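Local coordinates for putative cell invasion protein with MAC/Perforin domain (Bacteroides thetaiotaomicron VPI-5482, PDB 3KK7), which is of unproven function but belongs to the membrane-attack complex/perforin family and may act in cell invasion, at residues T19-I23 with A453-K457; I22-E26 with S436-K440; E391-I396 with D420-N426. The contacts are given in a common frame with arbitrary orientation. Residues are numbered along the deposited sequence.

Contact 1 of 3, residues T19-I23 with A453-K457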
loop_
_atom_site.group_PDB
_atom_site.type_symbol
_atom_site.label_atom_id
_atom_site.label_comp_id
_atom_site.label_asym_id
_atom_site.label_seq_id
_atom_site.Cartn_x
_atom_site.Cartn_y
_atom_site.Cartn_z
ATOM N N THR A 19 -25.018 4.782 23.309
ATOM C CA THR A 19 -26.373 4.951 23.922
ATOM C C THR A 19 -26.399 4.662 25.448
ATOM O O THR A 19 -26.905 5.481 26.230
ATOM C CB THR A 19 -27.423 4.079 23.194
ATOM O OG1 THR A 19 -28.631 3.995 23.978
ATOM C CG2 THR A 19 -26.867 2.677 22.916
ATOM N N SER A 20 -25.882 3.496 25.855
ATOM C CA SER A 20 -25.630 3.185 27.278
ATOM C C SER A 20 -24.126 3.327 27.583
ATOM O O SER A 20 -23.584 2.686 28.485
ATOM C CB SER A 20 -26.097 1.778 27.598
ATOM O OG SER A 20 -25.339 0.842 26.857
ATOM N N GLU A 21 -23.462 4.161 26.783
ATOM C CA GLU A 21 -22.075 4.556 26.968
ATOM C C GLU A 21 -22.042 5.553 28.116
ATOM O O GLU A 21 -22.920 6.401 28.209
ATOM C CB GLU A 21 -21.608 5.207 25.661
ATOM C CG GLU A 21 -20.268 5.905 25.661
ATOM C CD GLU A 21 -19.805 6.240 24.243
ATOM O OE1 GLU A 21 -19.256 5.345 23.577
ATOM O OE2 GLU A 21 -19.976 7.386 23.787
ATOM N N ILE A 22 -21.055 5.455 28.997
ATOM C CA ILE A 22 -20.949 6.394 30.113
ATOM C C ILE A 22 -19.474 6.780 30.347
ATOM O O ILE A 22 -18.587 5.912 30.395
ATOM C CB ILE A 22 -21.666 5.834 31.388
ATOM C CG1 ILE A 22 -22.147 6.981 32.301
ATOM C CG2 ILE A 22 -20.792 4.844 32.142
ATOM C CD1 ILE A 22 -23.508 7.644 31.903
ATOM N N ILE A 23 -19.205 8.084 30.441
ATOM C CA ILE A 23 -17.840 8.547 30.639
ATOM C C ILE A 23 -17.417 8.298 32.081
ATOM O O ILE A 23 -18.163 8.614 33.005
ATOM C CB ILE A 23 -17.673 10.057 30.375
ATOM C CG1 ILE A 23 -18.115 10.435 28.955
ATOM C CG2 ILE A 23 -16.222 10.452 30.601
ATOM C CD1 ILE A 23 -17.604 11.816 28.494
ATOM N N ALA A 453 -16.901 3.595 29.666
ATOM C CA ALA A 453 -17.270 2.206 29.853
ATOM C C ALA A 453 -18.591 2.002 29.148
ATOM O O ALA A 453 -19.307 2.970 28.915
ATOM C CB ALA A 453 -17.385 1.868 31.336
ATOM N N ASP A 454 -18.903 0.758 28.786
ATOM C CA ASP A 454 -20.163 0.467 28.122
ATOM C C ASP A 454 -20.501 -0.998 28.232
ATOM O O ASP A 454 -19.957 -1.804 27.506
ATOM C CB ASP A 454 -20.112 0.884 26.655
ATOM C CG ASP A 454 -21.491 0.898 25.997
ATOM O OD1 ASP A 454 -22.426 0.202 26.459
ATOM O OD2 ASP A 454 -21.638 1.633 25.004
ATOM N N PRO A 455 -21.454 -1.342 29.110
ATOM C CA PRO A 455 -21.765 -2.752 29.338
ATOM C C PRO A 455 -22.372 -3.471 28.132
ATOM O O PRO A 455 -22.319 -4.688 28.081
ATOM C CB PRO A 455 -22.759 -2.710 30.506
ATOM C CG PRO A 455 -23.411 -1.383 30.414
ATOM C CD PRO A 455 -22.435 -0.446 29.757
ATOM N N ASN A 456 -22.931 -2.743 27.172
ATOM C CA ASN A 456 -23.528 -3.380 26.000
ATOM C C ASN A 456 -22.622 -3.449 24.752
ATOM O O ASN A 456 -23.036 -3.977 23.715
ATOM C CB ASN A 456 -24.867 -2.706 25.674
ATOM C CG ASN A 456 -25.891 -2.853 26.803
ATOM O OD1 ASN A 456 -25.870 -3.832 27.555
ATOM N ND2 ASN A 456 -26.791 -1.874 26.923
ATOM N N LYS A 457 -21.392 -2.944 24.844
ATOM C CA LYS A 457 -20.463 -3.039 23.717
ATOM C C LYS A 457 -19.616 -4.303 23.864
ATOM O O LYS A 457 -18.958 -4.501 24.886
ATOM C CB LYS A 457 -19.554 -1.811 23.623
ATOM C CG LYS A 457 -19.259 -1.400 22.176
ATOM C CD LYS A 457 -17.995 -0.510 22.030
ATOM C CE LYS A 457 -17.913 0.187 20.625
ATOM N NZ LYS A 457 -16.605 0.881 20.301
HETATM O O HOH W 1 -19.254 2.275 23.289
#
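The polar side chains of this contact gather around D454, whose carboxylate does three jobs. With chi1 near t it carries OD1 to S20, where the p rotamer brings OG within 3.0 Å of D454 OD1 as hydrogen-bond donor. The same OD1 accepts from the backbone N of N456 (3.1 Å), an Asx turn inside the type I turn D454-K457. The other oxygen, D454 OD2, accepts a hydrogen bond from a water at 3.0 Å, which also donates one to E21 OE1 at 3.1 Å; the extended t,t side chain of E21 makes a salt bridge with K452. I22 and A453 form an antiparallel hydrogen-bonded pair, I22 N to A453 O and A453 N to I22 O both being 3.0 Å. Their CB atoms lie on the same face of the sheet, and from there the I22 side chain runs off from A453-K457. Since S20 and the turn share one acceptor, the chemistry implies that the N-terminal segment is fixed where the chain turns a corner at P455 and N456, by polar bonds more than by apolar burial.

Contact 2 of 3, residues I22-E26 with S436-K440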
loop_
_atom_site.group_PDB
_atom_site.type_symbol
_atom_site.label_atom_id
_atom_site.label_comp_id
_atom_site.label_asym_id
_atom_site.label_seq_id
_atom_site.Cartn_x
_atom_site.Cartn_y
_atom_site.Cartn_z
ATOM N N ILE A 22 -21.055 5.455 28.997
ATOM C CA ILE A 22 -20.949 6.394 30.113
ATOM C C ILE A 22 -19.474 6.780 30.347
ATOM O O ILE A 22 -18.587 5.912 30.395
ATOM C CB ILE A 22 -21.666 5.834 31.388
ATOM C CG1 ILE A 22 -22.147 6.981 32.301
ATOM C CG2 ILE A 22 -20.792 4.844 32.142
ATOM C CD1 ILE A 22 -23.508 7.644 31.903
ATOM N N ILE A 23 -19.205 8.084 30.441
ATOM C CA ILE A 23 -17.840 8.547 30.639
ATOM C C ILE A 23 -17.417 8.298 32.081
ATOM O O ILE A 23 -18.163 8.614 33.005
ATOM C CB ILE A 23 -17.673 10.057 30.375
ATOM C CG1 ILE A 23 -18.115 10.435 28.955
ATOM C CG2 ILE A 23 -16.222 10.452 30.601
ATOM C CD1 ILE A 23 -17.604 11.816 28.494
ATOM N N LEU A 24 -16.230 7.737 32.281
ATOM C CA LEU A 24 -15.669 7.600 33.625
ATOM C C LEU A 24 -14.600 8.659 33.881
ATOM O O LEU A 24 -14.307 8.979 35.041
ATOM C CB LEU A 24 -15.110 6.190 33.875
ATOM C CG LEU A 24 -16.097 5.008 33.833
ATOM C CD1 LEU A 24 -15.522 3.796 34.582
ATOM C CD2 LEU A 24 -17.472 5.386 34.392
ATOM N N GLN A 25 -14.023 9.205 32.812
ATOM C CA GLN A 25 -13.048 10.293 32.928
ATOM C C GLN A 25 -13.143 11.156 31.679
ATOM O O GLN A 25 -13.031 10.642 30.566
ATOM C CB GLN A 25 -11.622 9.741 33.121
ATOM C CG GLN A 25 -10.483 10.717 32.780
ATOM C CD GLN A 25 -9.091 10.211 33.199
ATOM O OE1 GLN A 25 -8.788 10.141 34.379
ATOM N NE2 GLN A 25 -8.240 9.883 32.222
ATOM N N GLU A 26 -13.385 12.456 31.861
ATOM C CA GLU A 26 -13.336 13.402 30.742
ATOM C C GLU A 26 -11.866 13.453 30.312
ATOM O O GLU A 26 -10.970 13.311 31.153
ATOM C CB GLU A 26 -13.787 14.816 31.154
ATOM C CG GLU A 26 -15.191 14.958 31.806
ATOM C CD GLU A 26 -16.326 15.173 30.794
ATOM O OE1 GLU A 26 -16.512 14.313 29.889
ATOM O OE2 GLU A 26 -17.042 16.198 30.934
ATOM N N SER A 436 -15.287 -1.726 36.179
ATOM C CA SER A 436 -15.020 -0.648 35.233
ATOM C C SER A 436 -14.376 0.535 35.957
ATOM O O SER A 436 -13.339 1.057 35.507
ATOM C CB SER A 436 -16.293 -0.250 34.473
ATOM O OG SER A 436 -17.385 -0.091 35.357
ATOM N N ASN A 437 -14.962 0.910 37.100
ATOM C CA ASN A 437 -14.422 1.978 37.926
ATOM C C ASN A 437 -13.049 1.654 38.481
ATOM O O ASN A 437 -12.239 2.560 38.657
ATOM C CB ASN A 437 -15.354 2.311 39.100
ATOM C CG ASN A 437 -16.573 3.116 38.684
ATOM O OD1 ASN A 437 -16.565 3.814 37.662
ATOM N ND2 ASN A 437 -17.626 3.037 39.493
ATOM N N ALA A 438 -12.798 0.383 38.789
ATOM C CA ALA A 438 -11.486 -0.041 39.316
ATOM C C ALA A 438 -10.406 0.056 38.227
ATOM O O ALA A 438 -9.312 0.588 38.476
ATOM C CB ALA A 438 -11.565 -1.462 39.897
ATOM N N ILE A 439 -10.736 -0.429 37.025
ATOM C CA ILE A 439 -9.859 -0.303 35.847
ATOM C C ILE A 439 -9.583 1.165 35.533
ATOM O O ILE A 439 -8.442 1.553 35.306
ATOM C CB ILE A 439 -10.469 -0.973 34.596
ATOM C CG1 ILE A 439 -10.356 -2.487 34.691
ATOM C CG2 ILE A 439 -9.769 -0.514 33.337
ATOM C CD1 ILE A 439 -11.109 -3.180 33.607
ATOM N N LYS A 440 -10.624 1.987 35.523
ATOM C CA LYS A 440 -10.433 3.425 35.338
ATOM C C LYS A 440 -9.484 3.983 36.412
ATOM O O LYS A 440 -8.520 4.652 36.072
ATOM C CB LYS A 440 -11.782 4.159 35.297
ATOM C CG LYS A 440 -11.720 5.691 35.488
ATOM C CD LYS A 440 -11.992 6.102 36.957
ATOM C CE LYS A 440 -12.271 7.589 37.119
ATOM N NZ LYS A 440 -11.250 8.418 36.400
#
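Strand 22-25 turns a corner at L24, while 436-440 is regular helix, with K440 N bonded to S436 O at 2.9 Å. The backbones come nearest at L24 and K440, whose CA atoms lie 6.9 Å apart, and no clear hydrogen bond joins the segments. On the strand, L24 and Q25 both face I451, the definition of a classic beta bulge, and the CA-to-CB bonds of both point toward the helix. L24 supplies most of the strand's share of the 218 Å² buried: its CD1 packs 3.6 Å from S436 O and 3.3 Å from N437 OD1, and its CB lies 3.8 Å from K440 CG. The K440 side chain lies along the strand by its aliphatic part, with CE 3.2 Å from L24 O and NZ 3.6 Å from Q25 CB. Beyond CB, the Q25 amide bonds to S444 and to the backbone oxygens of L449 and Y447, in the connection from helix 429-443 to strand 450-454. I379 of strand 376-386 touches L24, S436 and K440, so that strand also takes part in the packing. The arrangement is that of a helix packed on one face of a mixed beta sheet, here with L24, at the bulge, packed against the helix.

Contact 3 of 3, residues E391-I396 with D420-N426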
loop_
_atom_site.group_PDB
_atom_site.type_symbol
_atom_site.label_atom_id
_atom_site.label_comp_id
_atom_site.label_asym_id
_atom_site.label_seq_id
_atom_site.Cartn_x
_atom_site.Cartn_y
_atom_site.Cartn_z
ATOM N N GLU A 391 -24.845 -20.130 27.056
ATOM C CA GLU A 391 -24.864 -18.693 27.312
ATOM C C GLU A 391 -23.508 -18.045 26.998
ATOM O O GLU A 391 -22.447 -18.553 27.403
ATOM C CB GLU A 391 -25.283 -18.447 28.767
ATOM C CG GLU A 391 -25.117 -17.025 29.299
ATOM C CD GLU A 391 -25.793 -16.832 30.653
ATOM O OE1 GLU A 391 -26.430 -17.790 31.164
ATOM O OE2 GLU A 391 -25.696 -15.714 31.204
ATOM N N LYS A 392 -23.550 -16.919 26.285
ATOM C CA LYS A 392 -22.330 -16.182 26.016
ATOM C C LYS A 392 -21.805 -15.559 27.310
ATOM O O LYS A 392 -22.558 -14.931 28.065
ATOM C CB LYS A 392 -22.540 -15.137 24.936
ATOM C CG LYS A 392 -22.780 -15.742 23.561
ATOM C CD LYS A 392 -22.512 -14.696 22.471
ATOM C CE LYS A 392 -22.635 -15.249 21.044
ATOM N NZ LYS A 392 -24.046 -15.188 20.544
ATOM N N LEU A 393 -20.511 -15.787 27.560
ATOM C CA LEU A 393 -19.804 -15.300 28.754
ATOM C C LEU A 393 -18.667 -14.359 28.363
ATOM O O LEU A 393 -17.906 -14.633 27.425
ATOM C CB LEU A 393 -19.205 -16.461 29.532
ATOM C CG LEU A 393 -20.150 -17.540 30.022
ATOM C CD1 LEU A 393 -19.305 -18.695 30.573
ATOM C CD2 LEU A 393 -21.089 -16.959 31.070
ATOM N N TYR A 394 -18.542 -13.274 29.125
ATOM C CA TYR A 394 -17.656 -12.184 28.784
ATOM C C TYR A 394 -16.751 -11.766 29.934
ATOM O O TYR A 394 -17.120 -11.881 31.097
ATOM C CB TYR A 394 -18.505 -10.990 28.402
ATOM C CG TYR A 394 -19.376 -11.181 27.190
ATOM C CD1 TYR A 394 -18.888 -10.904 25.909
ATOM C CD2 TYR A 394 -20.691 -11.610 27.315
ATOM C CE1 TYR A 394 -19.690 -11.058 24.783
ATOM C CE2 TYR A 394 -21.506 -11.759 26.200
ATOM C CZ TYR A 394 -21.001 -11.479 24.937
ATOM O OH TYR A 394 -21.792 -11.630 23.824
ATOM N N ASP A 395 -15.559 -11.284 29.581
ATOM C CA ASP A 395 -14.660 -10.609 30.504
ATOM C C ASP A 395 -14.844 -9.101 30.271
ATOM O O ASP A 395 -15.327 -8.679 29.218
ATOM C CB ASP A 395 -13.203 -11.034 30.241
ATOM C CG ASP A 395 -12.221 -10.581 31.351
ATOM O OD1 ASP A 395 -12.677 -10.141 32.423
ATOM O OD2 ASP A 395 -10.984 -10.683 31.162
ATOM N N ILE A 396 -14.478 -8.297 31.264
ATOM C CA ILE A 396 -14.522 -6.841 31.150
ATOM C C ILE A 396 -13.093 -6.406 30.935
ATOM O O ILE A 396 -12.215 -6.747 31.713
ATOM C CB ILE A 396 -15.084 -6.192 32.416
ATOM C CG1 ILE A 396 -16.512 -6.676 32.653
ATOM C CG2 ILE A 396 -15.065 -4.670 32.306
ATOM C CD1 ILE A 396 -17.054 -6.332 34.034
ATOM N N ASP A 420 -17.466 -20.418 35.002
ATOM C CA ASP A 420 -18.680 -19.871 34.392
ATOM C C ASP A 420 -19.364 -18.756 35.216
ATOM O O ASP A 420 -19.589 -17.658 34.706
ATOM C CB ASP A 420 -19.681 -21.007 34.110
ATOM C CG ASP A 420 -19.417 -21.729 32.782
ATOM O OD1 ASP A 420 -18.364 -21.485 32.121
ATOM O OD2 ASP A 420 -20.294 -22.545 32.396
ATOM N N GLU A 421 -19.666 -19.030 36.487
ATOM C CA GLU A 421 -20.484 -18.106 37.308
ATOM C C GLU A 421 -19.803 -16.767 37.558
ATOM O O GLU A 421 -20.471 -15.740 37.655
ATOM C CB GLU A 421 -20.909 -18.759 38.637
ATOM C CG GLU A 421 -22.073 -19.783 38.501
ATOM C CD GLU A 421 -21.717 -21.039 37.665
ATOM O OE1 GLU A 421 -20.512 -21.346 37.494
ATOM O OE2 GLU A 421 -22.648 -21.725 37.177
ATOM N N GLU A 422 -18.479 -16.780 37.644
ATOM C CA GLU A 422 -17.711 -15.545 37.775
ATOM C C GLU A 422 -17.872 -14.662 36.537
ATOM O O GLU A 422 -18.258 -13.490 36.633
ATOM C CB GLU A 422 -16.236 -15.859 37.985
ATOM C CG GLU A 422 -15.939 -16.577 39.289
ATOM C CD GLU A 422 -14.469 -16.941 39.422
ATOM O OE1 GLU A 422 -13.636 -16.297 38.731
ATOM O OE2 GLU A 422 -14.150 -17.859 40.218
ATOM N N LEU A 423 -17.582 -15.241 35.375
ATOM C CA LEU A 423 -17.706 -14.540 34.090
ATOM C C LEU A 423 -19.123 -14.013 33.849
ATOM O O LEU A 423 -19.292 -12.891 33.379
ATOM C CB LEU A 423 -17.267 -15.455 32.926
ATOM C CG LEU A 423 -15.796 -15.919 32.878
ATOM C CD1 LEU A 423 -15.636 -17.146 31.989
ATOM C CD2 LEU A 423 -14.861 -14.798 32.414
ATOM N N LYS A 424 -20.126 -14.816 34.188
ATOM C CA LYS A 424 -21.534 -14.401 34.091
ATOM C C LYS A 424 -21.869 -13.204 35.005
ATOM O O LYS A 424 -22.804 -12.437 34.724
ATOM C CB LYS A 424 -22.449 -15.594 34.418
ATOM C CG LYS A 424 -23.946 -15.327 34.256
ATOM C CD LYS A 424 -24.738 -16.634 34.307
ATOM C CE LYS A 424 -26.244 -16.415 34.445
ATOM N NZ LYS A 424 -26.967 -17.713 34.425
ATOM N N ALA A 425 -21.110 -13.054 36.095
ATOM C CA ALA A 425 -21.280 -11.927 37.022
ATOM C C ALA A 425 -20.803 -10.591 36.429
ATOM O O ALA A 425 -21.121 -9.532 36.972
ATOM C CB ALA A 425 -20.573 -12.207 38.355
ATOM N N ASN A 426 -20.044 -10.642 35.327
ATOM C CA ASN A 426 -19.684 -9.432 34.594
ATOM C C ASN A 426 -20.895 -8.834 33.848
ATOM O O ASN A 426 -20.844 -7.679 33.387
ATOM C CB ASN A 426 -18.538 -9.710 33.612
ATOM C CG ASN A 426 -17.219 -10.059 34.307
ATOM O OD1 ASN A 426 -16.889 -9.489 35.339
ATOM N ND2 ASN A 426 -16.452 -10.982 33.721
#
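Strand 392-401 is crossed by the short helix 420-424 in an alpha/beta packing arrangement within the D2 region, the local axes approaching to 7.3 Å at 66°. E391, just ahead of the strand, directs its CA-to-CB bond toward the helix, and its OE1 forms a salt bridge with K424 NZ at 3.3 Å, whose hydrogen bond is weak. L393 follows two residues later on the same side, as strand alternation requires, and has the largest area of this segment covered by the other (91 Å²): CB meets L423 CB at 4.0 Å, CD2 lies 3.9 Å from K424 CB, and CD1 is 3.3 Å from D420 OD1. That aspartate oxygen is engaged by R385 of the adjacent strand 376-386 in a salt bridge, so L393 packs beside an ion pair. The CA-to-CB bond of Y394 points away, and its backbone O accepts a hydrogen bond from N426. That of D395 also points away; its OD1 accepts a weak hydrogen bond from I396 N at 2.8 Å. The CA-to-CB bond of I396 runs sideways, but CD1 reaches N426 OD1 at 3.4 Å, and the same side chain touches F432 and K435 of helix 429-443. N426, in the m rotamer, thus meets the strand with both ends of its amide, the firmest link being N426 ND2 to Y394 O, 2.9 Å long with an N-H...O angle of 165°.

In the fold
All three contacts reach one mixed sheet, on the same side of the chain's centre. Along the chain, 19-26 comes first; contact 3 then joins 391-396 to 420-426, nested inside the loops closed by contacts 1 and 2. Helix 429-443 (contact 2) and strand 450-454 (contact 1) follow in succession. Contacts 1 and 2 share I22 and I23, have centres about 10 Å apart, and touch where A453 CB lies 3.9 Å from S436 CB. Contact 3 is centred about 17 Å from contact 1 and about 20 Å from contact 2, yet I439 CD1 packs 4.2 Å from I396 O. The N-terminal strand, over 400 residues distant in sequence, thereby extends the D2 sheet.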